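Local coordinates for protein glyoxylate reductase (Paecilomyces sp. J18, PDB 3WNV) that probably reduces glyoxylate to glycolate with a nicotinamide cofactor, as a fungal member of the D-isomer-specific 2-hydroxyacid dehydrogenase family, at residues Met1-Val13 with Asp50-Thr64. Sequence-based numbering, arbitrary orientation.
Sequences MPSQAALLIGDIV and DVIAIYRSNISTKHT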
loop_
_atom_site.group_PDB
_atom_site.type_symbol
_atom_site.label_atom_id
_atom_site.label_comp_id
_atom_site.label_asym_id
_atom_site.label_seq_id
_atom_site.Cartn_x
_atom_site.Cartn_y
_atom_site.Cartn_z
ATOM N N MET A 1 -7.679 32.526 -13.402
ATOM C CA MET A 1 -7.644 33.964 -13.133
ATOM C C MET A 1 -6.458 34.178 -12.187
ATOM O O MET A 1 -5.755 33.196 -11.867
ATOM C CB MET A 1 -8.986 34.415 -12.532
ATOM C CG MET A 1 -9.296 33.892 -11.119
ATOM S SD MET A 1 -11.037 34.174 -10.625
ATOM C CE MET A 1 -11.828 32.808 -11.459
ATOM N N PRO A 2 -6.263 35.366 -11.670
ATOM C CA PRO A 2 -5.162 35.533 -10.728
ATOM C C PRO A 2 -5.397 34.721 -9.442
ATOM O O PRO A 2 -6.447 34.159 -9.209
ATOM C CB PRO A 2 -5.009 37.071 -10.618
ATOM C CG PRO A 2 -5.591 37.567 -11.848
ATOM C CD PRO A 2 -6.717 36.655 -12.186
ATOM N N SER A 3 -4.391 34.705 -8.603
ATOM C CA SER A 3 -4.531 34.320 -7.236
ATOM C C SER A 3 -4.643 32.826 -6.974
ATOM O O SER A 3 -5.079 32.459 -5.933
ATOM C CB SER A 3 -5.710 34.977 -6.607
ATOM O OG SER A 3 -5.479 36.341 -6.547
ATOM N N GLN A 4 -4.147 32.009 -7.856
ATOM C CA GLN A 4 -4.127 30.576 -7.600
ATOM C C GLN A 4 -3.230 30.194 -6.441
ATOM O O GLN A 4 -2.198 30.738 -6.272
ATOM C CB GLN A 4 -3.657 29.823 -8.805
ATOM C CG GLN A 4 -4.380 30.136 -10.056
ATOM C CD GLN A 4 -4.044 29.236 -11.172
ATOM O OE1 GLN A 4 -2.989 28.695 -11.247
ATOM N NE2 GLN A 4 -4.973 29.070 -12.054
ATOM N N ALA A 5 -3.676 29.233 -5.675
ATOM C CA ALA A 5 -2.917 28.734 -4.523
ATOM C C ALA A 5 -2.803 27.214 -4.537
ATOM O O ALA A 5 -3.668 26.515 -5.099
ATOM C CB ALA A 5 -3.537 29.226 -3.226
ATOM N N ALA A 6 -1.750 26.696 -3.914
ATOM C CA ALA A 6 -1.656 25.267 -3.639
ATOM C C ALA A 6 -1.638 25.030 -2.117
ATOM O O ALA A 6 -1.036 25.799 -1.375
ATOM C CB ALA A 6 -0.416 24.661 -4.265
ATOM N N LEU A 7 -2.284 23.965 -1.658
ATOM C CA LEU A 7 -2.375 23.720 -0.225
ATOM C C LEU A 7 -1.722 22.391 0.121
ATOM O O LEU A 7 -2.045 21.346 -0.465
ATOM C CB LEU A 7 -3.842 23.703 0.206
ATOM C CG LEU A 7 -4.095 23.220 1.636
ATOM C CD1 LEU A 7 -3.504 24.209 2.632
ATOM C CD2 LEU A 7 -5.626 23.073 1.870
ATOM N N LEU A 8 -0.804 22.425 1.079
ATOM C CA LEU A 8 -0.106 21.204 1.497
ATOM C C LEU A 8 -0.775 20.673 2.772
ATOM O O LEU A 8 -0.867 21.407 3.759
ATOM C CB LEU A 8 1.341 21.573 1.838
ATOM C CG LEU A 8 2.094 20.489 2.661
ATOM C CD1 LEU A 8 2.108 19.088 2.020
ATOM C CD2 LEU A 8 3.558 20.923 2.967
ATOM N N ILE A 9 -1.263 19.431 2.744
ATOM C CA ILE A 9 -1.829 18.809 3.941
ATOM C C ILE A 9 -0.747 17.921 4.539
ATOM O O ILE A 9 -0.237 17.038 3.866
ATOM C CB ILE A 9 -3.012 17.847 3.637
ATOM C CG1 ILE A 9 -4.086 18.496 2.733
ATOM C CG2 ILE A 9 -3.634 17.377 4.972
ATOM C CD1 ILE A 9 -4.753 19.702 3.304
ATOM N N GLY A 10 -0.395 18.143 5.800
ATOM C CA GLY A 10 0.600 17.282 6.411
ATOM C C GLY A 10 2.002 17.763 6.090
ATOM O O GLY A 10 2.214 18.959 5.918
ATOM N N ASP A 11 2.949 16.826 6.031
ATOM C CA ASP A 11 4.368 17.179 5.960
ATOM C C ASP A 11 4.959 16.780 4.609
ATOM O O ASP A 11 4.511 15.809 3.978
ATOM C CB ASP A 11 5.180 16.420 7.023
ATOM C CG ASP A 11 4.742 16.711 8.457
ATOM O OD1 ASP A 11 4.252 17.827 8.752
ATOM O OD2 ASP A 11 4.914 15.793 9.303
ATOM N N ILE A 12 5.998 17.514 4.204
ATOM C CA ILE A 12 6.896 17.076 3.144
ATOM C C ILE A 12 8.286 16.962 3.800
ATOM O O ILE A 12 8.780 17.909 4.412
ATOM C CB ILE A 12 6.865 18.051 1.923
ATOM C CG1 ILE A 12 5.532 17.878 1.152
ATOM C CG2 ILE A 12 8.066 17.855 1.035
ATOM C CD1 ILE A 12 5.291 18.920 0.036
ATOM N N VAL A 13 8.851 15.765 3.718
ATOM C CA VAL A 13 10.035 15.409 4.489
ATOM C C VAL A 13 11.292 15.622 3.683
ATOM O O VAL A 13 12.280 16.179 4.187
ATOM C CB VAL A 13 9.988 13.937 4.923
ATOM C CG1 VAL A 13 11.223 13.598 5.773
ATOM C CG2 VAL A 13 8.686 13.612 5.660
ATOM N N ASP A 50 -9.037 30.216 -3.019
ATOM C CA ASP A 50 -8.225 30.304 -4.234
ATOM C C ASP A 50 -7.375 29.060 -4.484
ATOM O O ASP A 50 -6.542 29.037 -5.393
ATOM C CB ASP A 50 -7.300 31.524 -4.147
ATOM C CG ASP A 50 -8.078 32.865 -4.257
ATOM O OD1 ASP A 50 -8.831 33.094 -5.255
ATOM O OD2 ASP A 50 -7.958 33.682 -3.313
ATOM N N VAL A 51 -7.574 28.019 -3.691
ATOM C CA VAL A 51 -6.709 26.831 -3.809
ATOM C C VAL A 51 -7.114 25.986 -5.008
ATOM O O VAL A 51 -8.231 25.473 -5.043
ATOM C CB VAL A 51 -6.792 25.978 -2.558
ATOM C CG1 VAL A 51 -6.045 24.631 -2.775
ATOM C CG2 VAL A 51 -6.222 26.752 -1.359
ATOM N N ILE A 52 -6.224 25.839 -5.989
ATOM C CA ILE A 52 -6.520 25.044 -7.195
ATOM C C ILE A 52 -6.032 23.612 -7.046
ATOM O O ILE A 52 -6.570 22.689 -7.666
ATOM C CB ILE A 52 -5.903 25.683 -8.477
ATOM C CG1 ILE A 52 -6.274 24.904 -9.746
ATOM C CG2 ILE A 52 -4.399 25.759 -8.386
ATOM C CD1 ILE A 52 -5.772 25.599 -11.020
ATOM N N ALA A 53 -5.019 23.405 -6.210
ATOM C CA ALA A 53 -4.451 22.061 -6.077
ATOM C C ALA A 53 -4.032 21.774 -4.654
ATOM O O ALA A 53 -3.569 22.663 -3.956
ATOM C CB ALA A 53 -3.277 21.899 -6.987
ATOM N N ILE A 54 -4.098 20.503 -4.266
ATOM C CA ILE A 54 -3.819 20.116 -2.891
ATOM C C ILE A 54 -2.816 18.988 -2.935
ATOM O O ILE A 54 -3.003 18.023 -3.684
ATOM C CB ILE A 54 -5.088 19.579 -2.205
ATOM C CG1 ILE A 54 -6.041 20.726 -1.847
ATOM C CG2 ILE A 54 -4.720 18.776 -0.930
ATOM C CD1 ILE A 54 -7.418 20.188 -1.334
ATOM N N TYR A 55 -1.766 19.082 -2.127
ATOM C CA TYR A 55 -0.852 17.961 -1.932
ATOM C C TYR A 55 -1.291 17.270 -0.666
ATOM O O TYR A 55 -1.430 17.935 0.364
ATOM C CB TYR A 55 0.580 18.517 -1.693
ATOM C CG TYR A 55 1.637 17.443 -1.392
ATOM C CD1 TYR A 55 1.611 16.698 -0.206
ATOM C CD2 TYR A 55 2.695 17.236 -2.266
ATOM C CE1 TYR A 55 2.601 15.710 0.081
ATOM C CE2 TYR A 55 3.679 16.265 -2.008
ATOM C CZ TYR A 55 3.614 15.504 -0.835
ATOM O OH TYR A 55 4.601 14.582 -0.587
ATOM N N ARG A 56 -1.467 15.938 -0.699
ATOM C CA ARG A 56 -1.732 15.231 0.544
ATOM C C ARG A 56 -1.036 13.899 0.491
ATOM O O ARG A 56 -0.532 13.482 -0.565
ATOM C CB ARG A 56 -3.247 15.038 0.764
ATOM C CG ARG A 56 -3.895 14.034 -0.187
ATOM C CD ARG A 56 -5.367 13.827 0.164
ATOM N NE ARG A 56 -5.551 13.224 1.510
ATOM C CZ ARG A 56 -5.572 11.904 1.749
ATOM N NH1 ARG A 56 -5.381 11.025 0.766
ATOM N NH2 ARG A 56 -5.795 11.453 2.987
ATOM N N SER A 57 -1.041 13.189 1.614
ATOM C CA SER A 57 -0.420 11.854 1.657
ATOM C C SER A 57 -1.227 10.836 2.472
ATOM O O SER A 57 -2.145 11.214 3.214
ATOM C CB SER A 57 0.964 11.960 2.260
ATOM O OG SER A 57 0.879 12.452 3.600
ATOM N N ASN A 58 -0.854 9.558 2.386
ATOM C CA ASN A 58 -1.501 8.567 3.255
ATOM C C ASN A 58 -1.286 8.915 4.720
ATOM O O ASN A 58 -2.219 8.874 5.521
ATOM C CB ASN A 58 -1.009 7.154 2.932
ATOM C CG ASN A 58 -1.721 6.552 1.723
ATOM O OD1 ASN A 58 -2.928 6.775 1.495
ATOM N ND2 ASN A 58 -0.982 5.778 0.941
ATOM N N ILE A 59 -0.069 9.312 5.083
ATOM C CA ILE A 59 0.165 9.664 6.483
ATOM C C ILE A 59 -0.680 10.841 6.966
ATOM O O ILE A 59 -1.128 10.861 8.131
ATOM C CB ILE A 59 1.676 9.934 6.730
ATOM C CG1 ILE A 59 2.430 8.612 6.648
ATOM C CG2 ILE A 59 1.903 10.531 8.063
ATOM C CD1 ILE A 59 3.931 8.799 6.630
ATOM N N SER A 60 -0.919 11.829 6.083
ATOM C CA SER A 60 -1.624 13.066 6.447
ATOM C C SER A 60 -3.100 12.861 6.790
ATOM O O SER A 60 -3.757 13.782 7.295
ATOM C CB SER A 60 -1.511 14.131 5.334
ATOM O OG SER A 60 -2.226 13.742 4.137
ATOM N N THR A 61 -3.605 11.654 6.541
ATOM C CA THR A 61 -4.982 11.290 6.879
ATOM C C THR A 61 -5.222 11.529 8.383
ATOM O O THR A 61 -6.324 11.864 8.817
ATOM C CB THR A 61 -5.242 9.823 6.513
ATOM O OG1 THR A 61 -4.923 9.626 5.136
ATOM C CG2 THR A 61 -6.728 9.488 6.668
ATOM N N LYS A 62 -4.174 11.396 9.182
ATOM C CA LYS A 62 -4.335 11.617 10.622
ATOM C C LYS A 62 -4.669 13.067 10.916
ATOM O O LYS A 62 -5.155 13.373 11.989
ATOM C CB LYS A 62 -3.082 11.184 11.393
ATOM C CG LYS A 62 -1.856 12.068 11.182
ATOM C CD LYS A 62 -0.607 11.366 11.726
ATOM C CE LYS A 62 0.553 12.328 11.816
ATOM N NZ LYS A 62 1.387 12.054 13.024
ATOM N N HIS A 63 -4.409 13.979 9.983
ATOM C CA HIS A 63 -4.702 15.379 10.286
ATOM C C HIS A 63 -6.071 15.813 9.788
ATOM O O HIS A 63 -6.600 16.826 10.240
ATOM C CB HIS A 63 -3.638 16.320 9.706
ATOM C CG HIS A 63 -2.236 15.980 10.109
ATOM N ND1 HIS A 63 -1.771 16.138 11.403
ATOM C CD2 HIS A 63 -1.181 15.540 9.383
ATOM C CE1 HIS A 63 -0.499 15.776 11.461
ATOM N NE2 HIS A 63 -0.118 15.405 10.249
ATOM N N THR A 64 -6.656 15.069 8.851
ATOM C CA THR A 64 -7.914 15.531 8.286
ATOM C C THR A 64 -8.996 14.460 8.287
ATOM O O THR A 64 -10.158 14.763 7.995
ATOM C CB THR A 64 -7.735 15.980 6.824
ATOM O OG1 THR A 64 -7.308 14.851 6.076
ATOM C CG2 THR A 64 -6.678 17.108 6.710
HETATM O O HOH W 1 1.731 14.995 3.397
HETATM O O HOH W 2 5.019 13.855 1.967
HETATM O O HOH W 3 2.700 14.602 9.834
#
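Ile12 CD1 sits over one face of the Tyr55 ring, 3.8 Å from the centroid, a CH-pi contact. Near the ring plane, at its edge, lie the Ile9 carbonyl oxygen and a water that donates to Ile9 O and Asp11 O and accepts from Ser57 OG. Tyr55 CG is anti to the backbone N (chi1 177°), which runs the ring alongside Leu8, whose CD1 comes within 3.3 Å of Tyr55 CD1. The hydroxyl bonds to Asn85 and donates to a second water that reaches Asp11 O. An alanine in place of Tyr55 would probably strip Ile12 of its aromatic platform and leave Asn85 and that water without their hydroxyl partner. The His63 ring carries Lys62 CG over one face; at its edge, a third water in the ring plane links NE2 to Asp11 OD2.

Strands 5-9 and 51-57 run parallel, their axes 15° apart. Leu7 N donates to Ala53 O (2.9 Å) and Leu7 O accepts from Tyr55 N, while Ile9 N reaches Tyr55 O almost linearly (173°). A one-residue shift between Ala5 and Ala6 marks a beta bulge. Ile9 CG1 meets Ile54 CG2 at 3.7 Å, and Ile9 CG2 meets Thr64 CG2 at 3.5 Å. Strands 27-31, 5-9, 51-57, 81-85 and 103-105 form a parallel sheet of order 2-1-3-4-5, that of the flavodoxin-like substrate-binding domain characteristic of this dehydrogenase family.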